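Local coordinates for putative HpcE protein (Mycolicibacterium smegmatis, PDB 6V77) that is of unknown function but belongs to the fumarylacetoacetate hydrolase (FAH) family and holds a zinc ion at a carboxylate site, at residues B[116-120]-B[252-256]; B[152-158]-B[170-176]. All coordinates share one frame; numbering follows the deposited sequence.

Interaction 1: B[116-120]-B[252-256]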
# COMPACT_ATOMS: atom_id res chain seq x y z
N GLY B 116 8.78 -19.23 -11.67
CA GLY B 116 8.34 -18.30 -12.69
C GLY B 116 9.51 -17.62 -13.39
O GLY B 116 10.59 -18.21 -13.54
N SER B 117 9.27 -16.39 -13.84
CA SER B 117 10.19 -15.64 -14.69
C SER B 117 10.53 -14.35 -13.95
O SER B 117 9.82 -13.35 -14.07
CB SER B 117 9.55 -15.36 -16.05
OG SER B 117 9.26 -16.57 -16.74
N VAL B 118 11.61 -14.37 -13.17
CA VAL B 118 11.94 -13.23 -12.31
C VAL B 118 12.87 -12.28 -13.06
O VAL B 118 13.92 -12.68 -13.56
CB VAL B 118 12.56 -13.70 -10.99
CG1 VAL B 118 12.88 -12.52 -10.13
CG2 VAL B 118 11.58 -14.64 -10.26
N ASP B 119 12.48 -11.01 -13.11
CA ASP B 119 13.09 -10.02 -13.97
C ASP B 119 13.59 -8.87 -13.11
O ASP B 119 13.06 -8.60 -12.03
CB ASP B 119 12.07 -9.54 -14.99
CG ASP B 119 12.69 -8.96 -16.22
OD1 ASP B 119 13.94 -8.82 -16.29
OD2 ASP B 119 11.91 -8.66 -17.15
N TRP B 120 14.63 -8.19 -13.60
CA TRP B 120 15.29 -7.08 -12.92
C TRP B 120 14.80 -5.74 -13.47
O TRP B 120 14.45 -5.64 -14.65
CB TRP B 120 16.81 -7.17 -13.10
CG TRP B 120 17.21 -7.23 -14.56
CD1 TRP B 120 17.46 -6.16 -15.39
CD2 TRP B 120 17.36 -8.40 -15.38
NE1 TRP B 120 17.78 -6.60 -16.65
CE2 TRP B 120 17.72 -7.97 -16.67
CE3 TRP B 120 17.24 -9.77 -15.13
CZ2 TRP B 120 17.95 -8.85 -17.71
CZ3 TRP B 120 17.48 -10.66 -16.17
CH2 TRP B 120 17.83 -10.20 -17.45
N LYS B 252 14.06 -14.06 -24.42
CA LYS B 252 13.85 -13.54 -23.07
C LYS B 252 14.81 -14.21 -22.10
O LYS B 252 15.16 -15.39 -22.26
CB LYS B 252 12.39 -13.76 -22.64
CG LYS B 252 11.39 -12.95 -23.44
CD LYS B 252 9.95 -13.36 -23.09
CE LYS B 252 8.95 -12.29 -23.48
NZ LYS B 252 9.22 -11.67 -24.81
N ARG B 253 15.30 -13.44 -21.13
CA ARG B 253 16.24 -13.94 -20.14
C ARG B 253 15.75 -13.56 -18.76
O ARG B 253 15.34 -12.42 -18.56
CB ARG B 253 17.63 -13.35 -20.36
CG ARG B 253 18.65 -13.75 -19.32
CD ARG B 253 19.86 -12.82 -19.34
NE ARG B 253 20.93 -13.32 -18.49
CZ ARG B 253 22.14 -12.79 -18.42
NH1 ARG B 253 22.45 -11.71 -19.13
NH2 ARG B 253 23.05 -13.33 -17.62
N PHE B 254 15.78 -14.49 -17.82
CA PHE B 254 15.37 -14.15 -16.46
C PHE B 254 16.44 -14.57 -15.48
O PHE B 254 17.39 -15.30 -15.81
CB PHE B 254 14.00 -14.79 -16.15
CG PHE B 254 12.93 -14.33 -17.08
CD1 PHE B 254 12.45 -13.03 -16.99
CD2 PHE B 254 12.46 -15.14 -18.08
CE1 PHE B 254 11.48 -12.56 -17.87
CE2 PHE B 254 11.48 -14.69 -18.97
CZ PHE B 254 10.99 -13.39 -18.85
N LEU B 255 16.31 -14.08 -14.25
CA LEU B 255 17.30 -14.40 -13.23
C LEU B 255 17.31 -15.90 -12.95
O LEU B 255 16.26 -16.56 -12.95
CB LEU B 255 17.01 -13.60 -11.96
CG LEU B 255 17.29 -12.11 -12.17
CD1 LEU B 255 16.49 -11.27 -11.14
CD2 LEU B 255 18.79 -11.83 -12.10
N ALA B 256 18.50 -16.45 -12.79
CA ALA B 256 18.66 -17.88 -12.58
C ALA B 256 19.39 -18.09 -11.26
O ALA B 256 20.07 -17.19 -10.77
CB ALA B 256 19.44 -18.52 -13.73
O HOH W 1 13.36 -16.60 -12.94
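Phe254 lays its ring against the side chains of Ser117 and Asp119 and the backbone of Val118, at the start of strand 118-128. Its CB sits 3.3 Å from Val118 O. With CG turned anti to its own carbonyl carbon (chi1 -60°), the ring lies beneath Ser117, whose CB stands 3.4 Å from the ring centroid, almost on the ring normal, in a CH-pi contact. CG and CD2 both lie close to that CB, and CD1 is near Val118 O. Farther out, CE2 is the ring atom closest to Ser117 OG, whose hydroxyl is hydrogen-bonded to Asp157. On the other flank, CE1 has Asp119 OD2 at 4.0 Å, near the ring plane, with carboxylate and ring perpendicular. That carboxylate is gripped by Arg156 and by the backbone N-H groups of Gly246 and Met247. CZ, at the tip, is still under Ser117 CB.

One direct backbone bond joins the segments: Leu255 N donates to Val118 O at 2.9 Å and a nearly straight 170°. A water accepts from Val118 N at 2.8 Å, within hydrogen-bonding distance of Leu255 O and Gly116 O. Leu255 then reaches two ways, CD1 coming within 4.0 Å of Val118 CG1 and CG meeting the Trp120 ring at its edge, 3.8 Å from CE3. Beyond it, the Arg253 chain crosses the tip of the indole at about a right angle, CD lying 3.8 Å from Trp120 CH2, while the indole NE1 donates to Gly244 O.

The loop before strand 260-265 is thus fastened by one short amide bond, whereas side chains meet chiefly through carbon, the polar ends of Ser117, Asp119 and Trp120 being committed to other partners.

Interaction 2: B[152-158]-B[170-176]. With ZN (zinc ion), chain L; EDO (1,2-ethanediol), chain K; SO4 (sulfate ion), chain O.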
# COMPACT_ATOMS: atom_id res chain seq x y z
N ASP B 152 12.92 -3.01 -8.76
CA ASP B 152 11.54 -3.48 -8.83
C ASP B 152 11.56 -4.89 -9.43
O ASP B 152 11.27 -5.10 -10.60
CB ASP B 152 10.67 -2.54 -9.65
CG ASP B 152 9.23 -3.00 -9.75
OD1 ASP B 152 8.84 -3.92 -8.99
OD2 ASP B 152 8.47 -2.45 -10.56
N LEU B 153 11.92 -5.86 -8.59
CA LEU B 153 11.98 -7.24 -9.06
C LEU B 153 10.56 -7.70 -9.37
O LEU B 153 9.62 -7.37 -8.64
CB LEU B 153 12.63 -8.15 -8.02
CG LEU B 153 14.08 -7.76 -7.74
CD1 LEU B 153 14.62 -8.48 -6.52
CD2 LEU B 153 14.91 -8.14 -8.96
N SER B 154 10.41 -8.46 -10.45
CA SER B 154 9.09 -8.72 -11.03
C SER B 154 9.00 -10.16 -11.48
O SER B 154 9.77 -10.57 -12.35
CB SER B 154 8.83 -7.78 -12.22
OG SER B 154 9.06 -6.41 -11.86
N GLU B 155 8.02 -10.90 -10.96
CA GLU B 155 7.75 -12.24 -11.48
C GLU B 155 6.79 -12.08 -12.66
O GLU B 155 5.59 -11.89 -12.48
CB GLU B 155 7.20 -13.15 -10.37
CG GLU B 155 7.31 -14.62 -10.70
CD GLU B 155 6.36 -14.99 -11.80
OE1 GLU B 155 5.14 -15.01 -11.53
OE2 GLU B 155 6.82 -15.20 -12.94
N ARG B 156 7.32 -12.18 -13.89
CA ARG B 156 6.55 -11.74 -15.05
C ARG B 156 5.36 -12.64 -15.34
O ARG B 156 4.39 -12.17 -15.95
CB ARG B 156 7.43 -11.66 -16.29
CG ARG B 156 8.59 -10.69 -16.13
CD ARG B 156 8.10 -9.23 -16.04
NE ARG B 156 9.24 -8.34 -16.30
CZ ARG B 156 9.28 -7.04 -16.02
NH1 ARG B 156 8.24 -6.42 -15.44
NH2 ARG B 156 10.38 -6.35 -16.32
N ASP B 157 5.41 -13.93 -14.98
CA ASP B 157 4.28 -14.81 -15.27
C ASP B 157 3.02 -14.33 -14.55
O ASP B 157 1.97 -14.12 -15.17
CB ASP B 157 4.58 -16.26 -14.87
CG ASP B 157 5.72 -16.88 -15.66
OD1 ASP B 157 6.15 -16.29 -16.68
OD2 ASP B 157 6.18 -17.97 -15.25
N LEU B 158 3.12 -14.15 -13.24
CA LEU B 158 2.00 -13.63 -12.46
C LEU B 158 1.64 -12.21 -12.91
O LEU B 158 0.46 -11.85 -12.94
CB LEU B 158 2.34 -13.64 -10.97
CG LEU B 158 1.28 -13.14 -9.99
CD1 LEU B 158 0.01 -13.96 -10.14
CD2 LEU B 158 1.79 -13.20 -8.55
N ALA B 170 2.87 -9.55 -8.24
CA ALA B 170 4.06 -10.12 -8.87
C ALA B 170 5.34 -9.39 -8.51
O ALA B 170 6.44 -9.94 -8.67
CB ALA B 170 3.91 -10.11 -10.39
N LYS B 171 5.22 -8.13 -8.08
CA LYS B 171 6.35 -7.30 -7.68
C LYS B 171 6.48 -7.20 -6.17
O LYS B 171 7.23 -6.36 -5.69
CB LYS B 171 6.20 -5.92 -8.31
CG LYS B 171 6.24 -5.98 -9.85
CD LYS B 171 5.67 -4.69 -10.42
CE LYS B 171 5.86 -4.58 -11.92
NZ LYS B 171 7.30 -4.32 -12.27
N SER B 172 5.80 -8.09 -5.43
CA SER B 172 5.75 -7.99 -3.97
C SER B 172 6.09 -9.31 -3.29
O SER B 172 5.72 -9.51 -2.13
CB SER B 172 4.37 -7.51 -3.50
OG SER B 172 4.10 -6.24 -4.06
N HIS B 173 6.75 -10.24 -4.00
CA HIS B 173 7.30 -11.40 -3.32
C HIS B 173 8.31 -10.95 -2.28
O HIS B 173 8.80 -9.83 -2.30
CB HIS B 173 7.99 -12.32 -4.33
CG HIS B 173 7.05 -13.07 -5.20
ND1 HIS B 173 6.61 -14.35 -4.90
CD2 HIS B 173 6.48 -12.75 -6.38
CE1 HIS B 173 5.81 -14.77 -5.85
NE2 HIS B 173 5.71 -13.83 -6.77
N ALA B 174 8.64 -11.86 -1.36
CA ALA B 174 9.62 -11.51 -0.33
C ALA B 174 10.91 -11.02 -0.97
O ALA B 174 11.47 -11.67 -1.86
CB ALA B 174 9.92 -12.73 0.55
N GLY B 175 11.37 -9.86 -0.51
CA GLY B 175 12.61 -9.26 -0.96
C GLY B 175 12.57 -8.67 -2.34
O GLY B 175 13.63 -8.30 -2.86
N PHE B 176 11.39 -8.55 -2.95
CA PHE B 176 11.31 -7.97 -4.29
C PHE B 176 11.39 -6.45 -4.33
O PHE B 176 11.38 -5.89 -5.43
CB PHE B 176 10.04 -8.44 -5.01
CG PHE B 176 10.22 -9.75 -5.78
CD1 PHE B 176 11.16 -10.70 -5.39
CD2 PHE B 176 9.43 -10.03 -6.90
CE1 PHE B 176 11.32 -11.90 -6.09
CE2 PHE B 176 9.57 -11.25 -7.61
CZ PHE B 176 10.54 -12.17 -7.21
ZN ZN L . 9.11 -0.98 -12.31
C1 EDO K . 6.94 -16.63 -1.71
O1 EDO K . 6.80 -16.45 -3.13
C2 EDO K . 7.45 -15.36 -1.02
O2 EDO K . 6.96 -14.20 -1.71
S SO4 O . 6.85 -2.58 -15.52
O1 SO4 O . 7.38 -2.49 -16.87
O2 SO4 O . 6.98 -3.94 -14.99
O3 SO4 O . 7.58 -1.68 -14.62
O4 SO4 O . 5.45 -2.17 -15.52
O HOH W 2 4.64 -15.02 -8.78
O HOH W 3 8.14 0.52 -11.11
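Asp152 and Lys171 form the ionic core of this contact. Asp152 OD2 binds the zinc ion at 2.4 Å, beside Glu121 and Glu123, and also takes a hydrogen bond of 2.8 Å from Lys171 NZ, which approaches from above the carboxylate plane; Lys99 pairs with OD1. A bend at the last torsion of Lys171 (chi4 -72°) brings NZ within 2.8 Å of Ser154 OG as well, and that hydroxyl donates in turn to Asp152 O. Sulfate O2 accepts from both Lys171 NZ and Arg156 NH1, lying at the guanidinium edge, while Glu121 and Asp119 hold the rest of that group.

Backbone bonds run alongside: Glu155 N to Ala170 O at 2.9 Å, nearly linear, and Leu153 N to Phe176 O at 3.2 Å. The buried Leu153 O has no conventional donor and meets Lys171 CA in a CA-H...O contact of 3.4 Å. Glu155 is the N-cap of helix 156-160, its carboxylate accepting from Asp157 N and Leu158 N, and a water links it to His173 NE2.

Among the apolar contacts, Leu153 CB lies over one face of the Phe176 ring, 3.9 Å from its centroid, and His173 CB over the opposite face; Leu158 CB rests on Ala170 CB.

Lys171 NZ is thus gripped by Asp152, Ser154 and the sulfate, probably a crystallisation component; its charge probably offsets negative charge near the zinc and suits that anion.

The centres of the two interactions are 10 Å apart, on the same side of the chain's centre. Along the chain the order is 116-120, 152-158, 170-176, 252-256, so the long connection bracketed by interaction 1 contains both halves of interaction 2. The two share a sheet: strands 118-128 and 144-155 are antiparallel neighbours in it. At the end of this pairing Ser117 O probably accepts from Arg156 N at 2.8 Å, and Arg156 is the residue that joins the two contacts. Through it, the loop anchored by interaction 1 is connected to the sulfate, and so to the surroundings of the zinc site in interaction 2.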